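Local coordinates for ribosome maturation protein SDO1 homolog (Methanothermobacter thermautotrophicus, PDB 2WBM), which probably acts in maturation of the ribosome, as an RNA-binding, conformationally flexible archaeal member of the SDO1/SBDS family, at residues I29-S34 with R38-V43; F51-S56 with T162-V167; E82-R85 with T90-P93. All blocks are in the same frame, centred on the assembly; numbering follows the deposited sequence.

From the N terminus, contact 1 comes first. It closes a short hairpin loop between strands 28-34 and 37-43. The chain then runs through helix 45-52, and contact 2 opens in the turn after it. That contact closes much later, at 162-167, so it ties the N-terminal SBDS domain to domain II. Contact 3, 82-85 with 90-93, is nested inside this long loop. It joins helix 81-88 to the linker that leads into helix 93-103. Contacts 1 and 3 touch: the Phe39 ring packs on Met84, which brings hairpin and helix together. Contact 2 stands apart, its centre about 20 Å from that of contact 1.

Contact 1 of 3, residues I29-S34 with R38-V43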
ATOM      1  N   ILE A  29     -16.188  11.733  -2.365  1.00  9.42           N
ATOM      2  CA  ILE A  29     -17.027  12.391  -1.396  1.00 12.99           C
ATOM      3  C   ILE A  29     -17.094  11.574  -0.115  1.00 14.23           C
ATOM      4  O   ILE A  29     -17.291  10.355  -0.170  1.00 13.41           O
ATOM      5  CB  ILE A  29     -18.432  12.572  -2.000  1.00 15.28           C
ATOM      6  CG1 ILE A  29     -18.369  13.645  -3.099  1.00 15.72           C
ATOM      7  CG2 ILE A  29     -19.459  12.930  -0.901  1.00 13.19           C
ATOM      8  CD1 ILE A  29     -19.597  13.669  -4.000  1.00 17.11           C
ATOM      9  N   ALA A  30     -16.886  12.226   1.024  1.00 11.67           N
ATOM     10  CA  ALA A  30     -17.224  11.621   2.313  1.00 12.79           C
ATOM     11  C   ALA A  30     -18.538  12.250   2.756  1.00 12.38           C
ATOM     12  O   ALA A  30     -18.684  13.481   2.745  1.00 15.32           O
ATOM     13  CB  ALA A  30     -16.109  11.860   3.353  1.00 13.85           C
ATOM     14  N   ARG A  31     -19.492  11.410   3.114  1.00 11.17           N
ATOM     15  CA  ARG A  31     -20.864  11.829   3.382  1.00 13.05           C
ATOM     16  C   ARG A  31     -21.290  11.375   4.774  1.00 14.67           C
ATOM     17  O   ARG A  31     -21.012  10.244   5.175  1.00 14.40           O
ATOM     18  CB  ARG A  31     -21.790  11.155   2.356  1.00 11.14           C
ATOM     19  CG  ARG A  31     -23.268  11.373   2.612  1.00 11.71           C
ATOM     20  CD  ARG A  31     -24.084  10.604   1.624  1.00 11.15           C
ATOM     21  NE  ARG A  31     -24.000  11.173   0.277  1.00 12.10           N
ATOM     22  CZ  ARG A  31     -24.409  10.555  -0.833  1.00 13.74           C
ATOM     23  NH1 ARG A  31     -24.955   9.331  -0.794  1.00 13.65           N
ATOM     24  NH2 ARG A  31     -24.307  11.179  -2.003  1.00 16.57           N
ATOM     25  N   LEU A  32     -21.975  12.252   5.502  1.00 11.10           N
ATOM     26  CA  LEU A  32     -22.603  11.874   6.744  1.00 12.84           C
ATOM     27  C   LEU A  32     -24.041  12.385   6.731  1.00 13.20           C
ATOM     28  O   LEU A  32     -24.267  13.563   6.423  1.00 12.73           O
ATOM     29  CB  LEU A  32     -21.833  12.477   7.920  1.00 12.00           C
ATOM     30  CG  LEU A  32     -22.405  12.155   9.310  1.00 13.58           C
ATOM     31  CD1 LEU A  32     -22.427  10.664   9.575  1.00 17.37           C
ATOM     32  CD2 LEU A  32     -21.556  12.859  10.381  1.00 16.15           C
ATOM     33  N   GLU A  33     -24.991  11.511   7.058  1.00 11.59           N
ATOM     34  CA  GLU A  33     -26.414  11.888   7.139  1.00 12.17           C
ATOM     35  C   GLU A  33     -26.874  11.989   8.577  1.00 14.29           C
ATOM     36  O   GLU A  33     -26.634  11.077   9.371  1.00 13.77           O
ATOM     37  CB  GLU A  33     -27.305  10.869   6.425  1.00 14.58           C
ATOM     38  CG  GLU A  33     -27.046  10.766   4.952  1.00 21.49           C
ATOM     39  CD  GLU A  33     -28.144  10.034   4.204  1.00 29.11           C
ATOM     40  OE1 GLU A  33     -29.169   9.657   4.823  1.00 35.24           O
ATOM     41  OE2 GLU A  33     -27.975   9.834   2.987  1.00 29.90           O
ATOM     42  N   SER A  34     -27.562  13.079   8.906  1.00 10.66           N
ATOM     43  CA  SER A  34     -28.212  13.208  10.208  1.00  9.40           C
ATOM     44  C   SER A  34     -29.667  13.579   9.980  1.00 10.14           C
ATOM     45  O   SER A  34     -29.971  14.620   9.366  1.00  8.60           O
ATOM     46  CB  SER A  34     -27.511  14.282  11.065  1.00 11.97           C
ATOM     47  OG  SER A  34     -28.249  14.537  12.255  1.00 15.91           O
ATOM     48  N   ARG A  38     -27.919  15.360   4.427  1.00 10.28           N
ATOM     49  CA  ARG A  38     -26.529  15.063   4.079  1.00 11.31           C
ATOM     50  C   ARG A  38     -25.566  16.239   4.231  1.00 12.81           C
ATOM     51  O   ARG A  38     -25.897  17.390   3.939  1.00 12.12           O
ATOM     52  CB  ARG A  38     -26.414  14.565   2.643  1.00 11.96           C
ATOM     53  CG  ARG A  38     -27.080  13.242   2.422  1.00 11.52           C
ATOM     54  CD  ARG A  38     -27.049  12.881   0.979  1.00 12.73           C
ATOM     55  NE  ARG A  38     -27.782  11.644   0.762  1.00 20.98           N
ATOM     56  CZ  ARG A  38     -27.958  11.070  -0.423  1.00 24.21           C
ATOM     57  NH1 ARG A  38     -27.450  11.625  -1.517  1.00 22.95           N
ATOM     58  NH2 ARG A  38     -28.653   9.950  -0.509  1.00 20.26           N
ATOM     59  N   PHE A  39     -24.385  15.907   4.718  1.00 11.47           N
ATOM     60  CA  PHE A  39     -23.238  16.791   4.823  1.00 12.84           C
ATOM     61  C   PHE A  39     -22.101  16.049   4.147  1.00 15.00           C
ATOM     62  O   PHE A  39     -21.849  14.858   4.437  1.00 16.55           O
ATOM     63  CB  PHE A  39     -22.889  17.062   6.290  1.00 12.42           C
ATOM     64  CG  PHE A  39     -23.957  17.805   7.054  1.00 14.35           C
ATOM     65  CD1 PHE A  39     -23.902  19.197   7.180  1.00 14.27           C
ATOM     66  CD2 PHE A  39     -25.007  17.111   7.667  1.00 14.01           C
ATOM     67  CE1 PHE A  39     -24.869  19.890   7.903  1.00 14.64           C
ATOM     68  CE2 PHE A  39     -26.000  17.781   8.375  1.00 14.47           C
ATOM     69  CZ  PHE A  39     -25.934  19.187   8.515  1.00 11.94           C
ATOM     70  N   GLU A  40     -21.434  16.725   3.220  1.00 13.46           N
ATOM     71  CA  GLU A  40     -20.454  16.083   2.353  1.00 13.12           C
ATOM     72  C   GLU A  40     -19.220  16.946   2.237  1.00 12.72           C
ATOM     73  O   GLU A  40     -19.315  18.183   2.221  1.00 13.87           O
ATOM     74  CB  GLU A  40     -21.017  15.867   0.955  1.00 10.89           C
ATOM     75  CG  GLU A  40     -22.215  14.878   0.955  1.00 15.25           C
ATOM     76  CD  GLU A  40     -22.827  14.623  -0.394  1.00 20.08           C
ATOM     77  OE1 GLU A  40     -22.390  15.217  -1.416  1.00 13.86           O
ATOM     78  OE2 GLU A  40     -23.777  13.807  -0.430  1.00 19.09           O
ATOM     79  N   VAL A  41     -18.076  16.281   2.120  1.00 13.71           N
ATOM     80  CA  VAL A  41     -16.814  16.969   1.830  1.00 12.69           C
ATOM     81  C   VAL A  41     -16.085  16.277   0.690  1.00 12.42           C
ATOM     82  O   VAL A  41     -16.298  15.089   0.448  1.00 15.10           O
ATOM     83  CB  VAL A  41     -15.890  17.051   3.093  1.00 13.89           C
ATOM     84  CG1 VAL A  41     -16.457  18.072   4.088  1.00 13.83           C
ATOM     85  CG2 VAL A  41     -15.690  15.649   3.760  1.00 15.30           C
ATOM     86  N   LEU A  42     -15.259  17.035  -0.028  1.00 11.76           N
ATOM     87  CA  LEU A  42     -14.488  16.513  -1.150  1.00 10.97           C
ATOM     88  C   LEU A  42     -13.095  16.228  -0.632  1.00 13.52           C
ATOM     89  O   LEU A  42     -12.443  17.127  -0.081  1.00 11.77           O
ATOM     90  CB  LEU A  42     -14.422  17.541  -2.280  1.00 13.28           C
ATOM     91  CG  LEU A  42     -15.751  17.690  -3.030  1.00 15.76           C
ATOM     92  CD1 LEU A  42     -15.741  18.940  -3.927  1.00 18.67           C
ATOM     93  CD2 LEU A  42     -15.968  16.427  -3.861  1.00 14.74           C
ATOM     94  N   VAL A  43     -12.658  14.982  -0.785  1.00 11.27           N
ATOM     95  CA  VAL A  43     -11.426  14.518  -0.142  1.00 11.85           C
ATOM     96  C   VAL A  43     -10.525  13.672  -1.043  1.00  9.18           C
ATOM     97  O   VAL A  43     -10.977  13.008  -1.980  1.00  9.68           O
ATOM     98  CB  VAL A  43     -11.716  13.709   1.187  1.00 10.98           C
ATOM     99  CG1 VAL A  43     -12.413  14.580   2.240  1.00 13.81           C
ATOM    100  CG2 VAL A  43     -12.527  12.430   0.905  1.00 14.16           C
TER
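Arg31 and Glu40 form a salt bridge on one face of two paired strands. NE of Arg31 gives a hydrogen bond to OE2 of Glu40 at 2.7 Å, and NH2 of Arg31 adds a weak one to the same oxygen. NE meets this oxygen from above the carboxylate plane. The other oxygen, OE1, accepts from Ala73 N, so both ends of the carboxylate are held. A second salt bridge lies next to it: NE of Arg38 donates to OE2 of Glu33 at 2.9 Å, again from above the carboxylate plane. The two guanidinium groups stack, with centres 3.6 Å apart and planes at 17°. Each has its own glutamate, which probably offsets the repulsion of like charges. Arg31 starts with CG anti to the backbone N (chi1 173°), then bends at chi3, which brings its guanidinium flat against that of Arg38. A leucine at Arg31 would probably leave OE2 of Glu40 without its charged mate and Arg38 without its stacking partner.

The strands form an antiparallel beta hairpin, part of a three-stranded antiparallel sheet in the N-terminal SBDS domain, with 28-34 in the middle. Strand 105-107 lies on the other side of 28-34. Ala30 and Val41 are a hydrogen-bonded pair, with Val41 N to Ala30 O at 2.9 Å. Leu32 and Phe39 are another, with Leu32 N to Phe39 O at 2.8 Å.

Packing completes the contact. Ile29 and Leu42 lie side by side, CG1 of Ile29 at 3.8 Å from CD2 of Leu42. On the opposite face, CB of Ala30 meets CG2 of Val41 at 3.8 Å, next to helix 93-103. The Phe39 ring presents its edge to Leu32 O and meets Phe88 edge-to-face.

Contact 2 of 3, residues F51-S56 with T162-V167; sequences FRREDS and TVDEQV
Arg53, in the turn that follows helix 45-52, reaches to the start of helix 163-174, and its side chain carries the whole contact. Its CB points toward the other segment. CG is anti to the carbonyl carbon, and the chain runs straight on to CD. CD comes within 4.1 Å of the methyl CG2 of Thr162, the first atom in the chain to touch. The chain then bends at chi3, which is 94°, and this turns the guanidinium over the threonine hydroxyl. NE passes Thr162 OG1 at 3.8 Å. CZ lies closer, 3.4 Å from Thr162 OG1. The hydroxyl oxygen sits over the centre of the guanidinium face, so the contact is a face approach and not a hydrogen bond.

Thr162 is the N-cap of helix 163-174. Its OG1 accepts from Glu165 N at 3.2 Å, with an N-H...O angle of 163°. The arginine therefore lies over the oxygen that caps the helix. This joins the N-terminal SBDS domain to domain II at the surface of the protein. Thr162 also touches Ala49 and Glu50 of helix 45-52.

At the tip, the two nitrogens meet Asp164 differently. NH2 of Arg53 is 3.4 Å from CB of Asp164, which lies at the guanidinium edge. NH1 of Arg53 faces OD2 of Asp164 at 3.7 Å, a long salt bridge. OD2 lies in the guanidinium plane, but the carboxylate plane is turned 39° from it. NH1 also has a long, weak ion pair with Glu50, a residue of helix 45-52, which precedes it in the chain. NH2 passes obliquely by Glu165 N, at 3.8 Å.

Behind the side chain, the backbone continues as a type II beta turn that begins at Arg53 and runs to Ser56.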
ATOM      1  N   PHE A  51      -6.521   8.577   7.080  1.00 10.95           N
ATOM      2  CA  PHE A  51      -7.095   9.340   8.193  1.00 12.97           C
ATOM      3  C   PHE A  51      -8.018   8.477   9.046  1.00 13.57           C
ATOM      4  O   PHE A  51      -8.032   8.609  10.273  1.00 14.37           O
ATOM      5  CB  PHE A  51      -7.859  10.558   7.676  1.00 13.46           C
ATOM      6  CG  PHE A  51      -8.290  11.518   8.759  1.00 13.32           C
ATOM      7  CD1 PHE A  51      -7.426  12.516   9.202  1.00 14.03           C
ATOM      8  CD2 PHE A  51      -9.557  11.420   9.332  1.00 13.72           C
ATOM      9  CE1 PHE A  51      -7.821  13.413  10.202  1.00 16.96           C
ATOM     10  CE2 PHE A  51      -9.964  12.316  10.328  1.00 13.88           C
ATOM     11  CZ  PHE A  51      -9.094  13.314  10.759  1.00 13.39           C
ATOM     12  N   ARG A  52      -8.768   7.589   8.388  1.00 12.40           N
ATOM     13  CA  ARG A  52      -9.663   6.656   9.067  1.00 15.09           C
ATOM     14  C   ARG A  52      -8.959   5.594   9.915  1.00 16.80           C
ATOM     15  O   ARG A  52      -9.575   5.008  10.804  1.00 19.49           O
ATOM     16  CB  ARG A  52     -10.572   5.969   8.056  1.00 13.80           C
ATOM     17  CG  ARG A  52     -11.626   6.848   7.473  1.00 21.38           C
ATOM     18  CD  ARG A  52     -12.456   6.008   6.533  1.00 29.35           C
ATOM     19  NE  ARG A  52     -13.774   6.576   6.356  1.00 28.94           N
ATOM     20  CZ  ARG A  52     -14.812   5.923   5.859  1.00 22.90           C
ATOM     21  NH1 ARG A  52     -14.699   4.657   5.475  1.00 18.33           N
ATOM     22  NH2 ARG A  52     -15.969   6.547   5.751  1.00 25.63           N
ATOM     23  N   ARG A  53      -7.682   5.330   9.641  1.00 17.38           N
ATOM     24  CA  ARG A  53      -6.932   4.331  10.408  1.00 20.41           C
ATOM     25  C   ARG A  53      -6.597   4.818  11.814  1.00 21.40           C
ATOM     26  O   ARG A  53      -6.527   6.021  12.079  1.00 21.05           O
ATOM     27  CB  ARG A  53      -5.647   3.905   9.685  1.00 18.97           C
ATOM     28  CG  ARG A  53      -5.860   3.471   8.253  1.00 22.36           C
ATOM     29  CD  ARG A  53      -4.557   3.068   7.602  1.00 28.39           C
ATOM     30  NE  ARG A  53      -4.325   1.631   7.702  1.00 31.61           N
ATOM     31  CZ  ARG A  53      -3.346   0.979   7.079  1.00 33.34           C
ATOM     32  NH1 ARG A  53      -2.490   1.629   6.296  1.00 35.07           N
ATOM     33  NH2 ARG A  53      -3.227  -0.329   7.235  1.00 31.22           N
ATOM     34  N   GLU A  54      -6.406   3.859  12.712  1.00 24.19           N
ATOM     35  CA  GLU A  54      -5.950   4.118  14.068  1.00 26.45           C
ATOM     36  C   GLU A  54      -4.587   4.791  14.044  1.00 27.34           C
ATOM     37  O   GLU A  54      -3.697   4.378  13.290  1.00 28.68           O
ATOM     38  CB  GLU A  54      -5.837   2.794  14.832  1.00 26.61           C
ATOM     39  CG  GLU A  54      -7.113   1.973  14.835  1.00 31.70           C
ATOM     40  CD  GLU A  54      -8.033   2.339  15.979  1.00 37.46           C
ATOM     41  OE1 GLU A  54      -7.825   1.817  17.096  1.00 42.04           O
ATOM     42  OE2 GLU A  54      -8.968   3.138  15.761  1.00 38.34           O
ATOM     43  N   ASP A  55      -4.436   5.833  14.859  1.00 27.27           N
ATOM     44  CA  ASP A  55      -3.132   6.444  15.135  1.00 27.56           C
ATOM     45  C   ASP A  55      -2.490   7.100  13.897  1.00 26.56           C
ATOM     46  O   ASP A  55      -1.264   7.205  13.807  1.00 27.50           O
ATOM     47  CB  ASP A  55      -2.189   5.395  15.763  1.00 28.36           C
ATOM     48  CG  ASP A  55      -1.246   5.984  16.798  1.00 31.52           C
ATOM     49  OD1 ASP A  55      -0.184   5.370  17.043  1.00 35.27           O
ATOM     50  OD2 ASP A  55      -1.558   7.048  17.376  1.00 37.23           O
ATOM     51  N   SER A  56      -3.323   7.540  12.953  1.00 24.22           N
ATOM     52  CA  SER A  56      -2.834   8.183  11.733  1.00 23.17           C
ATOM     53  C   SER A  56      -2.254   9.567  12.002  1.00 23.02           C
ATOM     54  O   SER A  56      -2.768  10.309  12.839  1.00 21.88           O
ATOM     55  CB  SER A  56      -3.952   8.307  10.699  1.00 23.44           C
ATOM     56  OG  SER A  56      -3.523   9.103   9.606  1.00 19.46           O
ATOM     57  N   THR A 162      -7.306   0.659   2.395  1.00 14.34           N
ATOM     58  CA  THR A 162      -5.887   0.730   2.024  1.00 14.73           C
ATOM     59  C   THR A 162      -5.346  -0.620   1.542  1.00 15.27           C
ATOM     60  O   THR A 162      -5.806  -1.691   1.968  1.00 14.57           O
ATOM     61  CB  THR A 162      -5.024   1.237   3.171  1.00 15.19           C
ATOM     62  OG1 THR A 162      -5.083   0.304   4.256  1.00 16.12           O
ATOM     63  CG2 THR A 162      -5.504   2.628   3.650  1.00 14.29           C
ATOM     64  N   VAL A 163      -4.380  -0.561   0.636  1.00 16.70           N
ATOM     65  CA  VAL A 163      -3.686  -1.774   0.185  1.00 17.22           C
ATOM     66  C   VAL A 163      -3.148  -2.578   1.380  1.00 18.42           C
ATOM     67  O   VAL A 163      -3.319  -3.795   1.428  1.00 19.26           O
ATOM     68  CB  VAL A 163      -2.565  -1.441  -0.829  1.00 18.39           C
ATOM     69  CG1 VAL A 163      -1.698  -2.659  -1.101  1.00 15.83           C
ATOM     70  CG2 VAL A 163      -3.175  -0.943  -2.119  1.00 18.29           C
ATOM     71  N   ASP A 164      -2.526  -1.889   2.341  1.00 18.45           N
ATOM     72  CA  ASP A 164      -2.016  -2.522   3.566  1.00 20.48           C
ATOM     73  C   ASP A 164      -3.057  -3.371   4.290  1.00 20.48           C
ATOM     74  O   ASP A 164      -2.791  -4.533   4.614  1.00 19.83           O
ATOM     75  CB  ASP A 164      -1.439  -1.475   4.526  1.00 23.33           C
ATOM     76  CG  ASP A 164      -0.062  -1.004   4.113  1.00 30.89           C
ATOM     77  OD1 ASP A 164       0.605  -1.712   3.327  1.00 39.10           O
ATOM     78  OD2 ASP A 164       0.353   0.079   4.577  1.00 40.48           O
ATOM     79  N   GLU A 165      -4.237  -2.798   4.543  1.00 16.95           N
ATOM     80  CA  GLU A 165      -5.306  -3.544   5.198  1.00 17.30           C
ATOM     81  C   GLU A 165      -5.795  -4.707   4.342  1.00 16.24           C
ATOM     82  O   GLU A 165      -6.019  -5.810   4.845  1.00 17.71           O
ATOM     83  CB  GLU A 165      -6.478  -2.641   5.579  1.00 17.78           C
ATOM     84  CG  GLU A 165      -7.463  -3.324   6.518  1.00 22.89           C
ATOM     85  CD  GLU A 165      -8.828  -2.657   6.568  1.00 30.98           C
ATOM     86  OE1 GLU A 165      -9.043  -1.638   5.871  1.00 28.56           O
ATOM     87  OE2 GLU A 165      -9.690  -3.168   7.312  1.00 31.44           O
ATOM     88  N   GLN A 166      -5.953  -4.480   3.044  1.00 14.01           N
ATOM     89  CA  GLN A 166      -6.484  -5.522   2.183  1.00 12.74           C
ATOM     90  C   GLN A 166      -5.513  -6.671   1.964  1.00 15.04           C
ATOM     91  O   GLN A 166      -5.939  -7.809   1.779  1.00 14.68           O
ATOM     92  CB  GLN A 166      -6.919  -4.961   0.843  1.00 14.37           C
ATOM     93  CG  GLN A 166      -8.042  -3.941   0.941  1.00 12.37           C
ATOM     94  CD  GLN A 166      -8.751  -3.779  -0.380  1.00 15.02           C
ATOM     95  OE1 GLN A 166      -9.355  -4.725  -0.887  1.00 14.87           O
ATOM     96  NE2 GLN A 166      -8.696  -2.575  -0.942  1.00 15.62           N
ATOM     97  N   VAL A 167      -4.214  -6.376   1.979  1.00 15.43           N
ATOM     98  CA  VAL A 167      -3.223  -7.440   1.801  1.00 17.24           C
ATOM     99  C   VAL A 167      -3.452  -8.553   2.831  1.00 15.68           C
ATOM    100  O   VAL A 167      -3.457  -9.734   2.481  1.00 16.52           O
ATOM    101  CB  VAL A 167      -1.785  -6.879   1.875  1.00 18.37           C
ATOM    102  CG1 VAL A 167      -0.780  -7.976   2.237  1.00 17.94           C
ATOM    103  CG2 VAL A 167      -1.426  -6.209   0.553  1.00 19.02           C
TER

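Contact 3 of 3, residues E82-R85 with T90-P93; sequences EAMR and TADP
Met84, inside helix 81-88, meets Ala91 in the short linker that leads to helix 93-103. This is a helix-linker-helix arrangement in the N-terminal SBDS domain, and the linker folds back along the helix that precedes it. Thr90 makes an ST turn, in which its OG1 accepts from Asp92 N at 3.1 Å. The same OG1 is hydrogen-bonded to Glu95 OE1. Asp92 is the N-cap of helix 93-103, and its OD1 accepts from Leu94 N.

The Met84 side chain does most of the packing. CG is anti to the carbonyl carbon (chi1 -72°), and the next torsion is extended. The chain then bends at chi3, which is -71°, and carries the methyl CE round to Ala91. CE lies 3.6 Å from Ala91 O and also touches the methyl CB of Ala91. SD runs past the same carbonyl at a longer distance. Nearer the backbone, CB of Met84 sits 3.4 Å from Thr90 O. The methionine is thus laid along the linker backbone from CB to CE. It is a buried residue, which also packs on Val69 and Ala79.

Arg85, one residue on, starts in the same way, with CG anti to the carbonyl carbon, and is also bent at chi3 (-62°). Here the aliphatic part does the touching: CG comes to 4.1 Å from Ala91 CB. CB of Ala91 thus has Met84 CE and Arg85 CG on different sides. The bend at chi3, together with the turned last torsion, folds the guanidinium back over its own helix, and Glu82 N lies above one of its faces, toward the rim.

No hydrogen bond links the two segments. Met84 O and Thr90 O, both acceptors, lie 3.2 Å apart without a bond between them.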
ATOM      1  N   GLU A  82     -25.745  27.373  10.507  1.00 10.07           N
ATOM      2  CA  GLU A  82     -26.746  26.992  11.494  0.50 10.60           C
ATOM      3  C   GLU A  82     -26.957  25.474  11.509  1.00 10.63           C
ATOM      4  O   GLU A  82     -27.020  24.857  12.574  1.00 11.49           O
ATOM      5  CB  GLU A  82     -28.063  27.715  11.202  0.50 10.03           C
ATOM      6  CG  GLU A  82     -29.165  27.497  12.223  0.50 10.55           C
ATOM      7  CD  GLU A  82     -30.436  28.220  11.833  0.50 10.12           C
ATOM      8  OE1 GLU A  82     -30.436  28.907  10.785  0.50 10.66           O
ATOM      9  OE2 GLU A  82     -31.434  28.096  12.564  0.50  9.74           O
ATOM     10  N   ALA A  83     -27.081  24.882  10.322  1.00  9.73           N
ATOM     11  CA  ALA A  83     -27.277  23.428  10.215  1.00 13.89           C
ATOM     12  C   ALA A  83     -26.078  22.654  10.784  1.00 12.69           C
ATOM     13  O   ALA A  83     -26.254  21.645  11.483  1.00 13.39           O
ATOM     14  CB  ALA A  83     -27.538  23.009   8.768  1.00 12.52           C
ATOM     15  N   MET A  84     -24.870  23.136  10.500  1.00  9.49           N
ATOM     16  CA  MET A  84     -23.671  22.485  11.038  1.00 11.02           C
ATOM     17  C   MET A  84     -23.611  22.581  12.547  1.00  9.66           C
ATOM     18  O   MET A  84     -23.271  21.600  13.205  1.00 11.44           O
ATOM     19  CB  MET A  84     -22.399  23.034  10.392  1.00 11.69           C
ATOM     20  CG  MET A  84     -22.235  22.567   8.958  1.00 10.65           C
ATOM     21  SD  MET A  84     -20.674  23.129   8.255  1.00 16.49           S
ATOM     22  CE  MET A  84     -20.915  24.886   8.059  1.00 14.06           C
ATOM     23  N   ARG A  85     -23.963  23.745  13.095  1.00  8.29           N
ATOM     24  CA  ARG A  85     -23.996  23.920  14.550  1.00  8.62           C
ATOM     25  C   ARG A  85     -25.033  22.989  15.178  1.00  9.60           C
ATOM     26  O   ARG A  85     -24.804  22.438  16.250  1.00  7.23           O
ATOM     27  CB  ARG A  85     -24.278  25.378  14.937  1.00  7.91           C
ATOM     28  CG  ARG A  85     -23.108  26.327  14.688  1.00 11.86           C
ATOM     29  CD  ARG A  85     -23.344  27.715  15.295  1.00 19.06           C
ATOM     30  NE  ARG A  85     -24.510  28.390  14.713  1.00 23.27           N
ATOM     31  CZ  ARG A  85     -24.455  29.304  13.743  1.00 25.29           C
ATOM     32  NH1 ARG A  85     -23.283  29.674  13.228  1.00 18.64           N
ATOM     33  NH2 ARG A  85     -25.581  29.851  13.285  1.00 19.13           N
ATOM     34  N   THR A  90     -20.534  22.774  15.852  1.00 12.76           N
ATOM     35  CA  THR A  90     -19.494  23.635  15.301  1.00 13.46           C
ATOM     36  C   THR A  90     -19.805  23.911  13.829  1.00 14.12           C
ATOM     37  O   THR A  90     -20.397  23.068  13.142  1.00 14.07           O
ATOM     38  CB  THR A  90     -18.075  23.008  15.462  1.00 13.91           C
ATOM     39  OG1 THR A  90     -17.099  23.831  14.816  1.00 15.01           O
ATOM     40  CG2 THR A  90     -18.009  21.596  14.881  1.00 13.36           C
ATOM     41  N   ALA A  91     -19.420  25.090  13.345  1.00 14.44           N
ATOM     42  CA  ALA A  91     -19.555  25.395  11.917  1.00 14.57           C
ATOM     43  C   ALA A  91     -18.187  25.447  11.225  1.00 15.96           C
ATOM     44  O   ALA A  91     -18.096  25.796  10.043  1.00 15.60           O
ATOM     45  CB  ALA A  91     -20.328  26.703  11.702  1.00 14.16           C
ATOM     46  N   ASP A  92     -17.138  25.080  11.965  1.00 12.42           N
ATOM     47  CA  ASP A  92     -15.779  25.037  11.442  1.00 12.14           C
ATOM     48  C   ASP A  92     -15.588  23.797  10.567  1.00 12.36           C
ATOM     49  O   ASP A  92     -15.627  22.674  11.076  1.00 12.58           O
ATOM     50  CB  ASP A  92     -14.775  25.026  12.609  1.00 13.14           C
ATOM     51  CG  ASP A  92     -13.322  25.157  12.142  1.00 16.14           C
ATOM     52  OD1 ASP A  92     -13.034  24.907  10.951  1.00 13.92           O
ATOM     53  OD2 ASP A  92     -12.469  25.520  12.976  1.00 15.43           O
ATOM     54  N   PRO A  93     -15.367  23.985   9.252  1.00 11.98           N
ATOM     55  CA  PRO A  93     -15.157  22.823   8.355  1.00 14.51           C
ATOM     56  C   PRO A  93     -14.014  21.900   8.792  1.00 14.24           C
ATOM     57  O   PRO A  93     -14.063  20.703   8.514  1.00 13.67           O
ATOM     58  CB  PRO A  93     -14.802  23.476   7.017  1.00 15.37           C
ATOM     59  CG  PRO A  93     -15.529  24.787   7.063  1.00 13.92           C
ATOM     60  CD  PRO A  93     -15.329  25.258   8.502  1.00 13.18           C
TER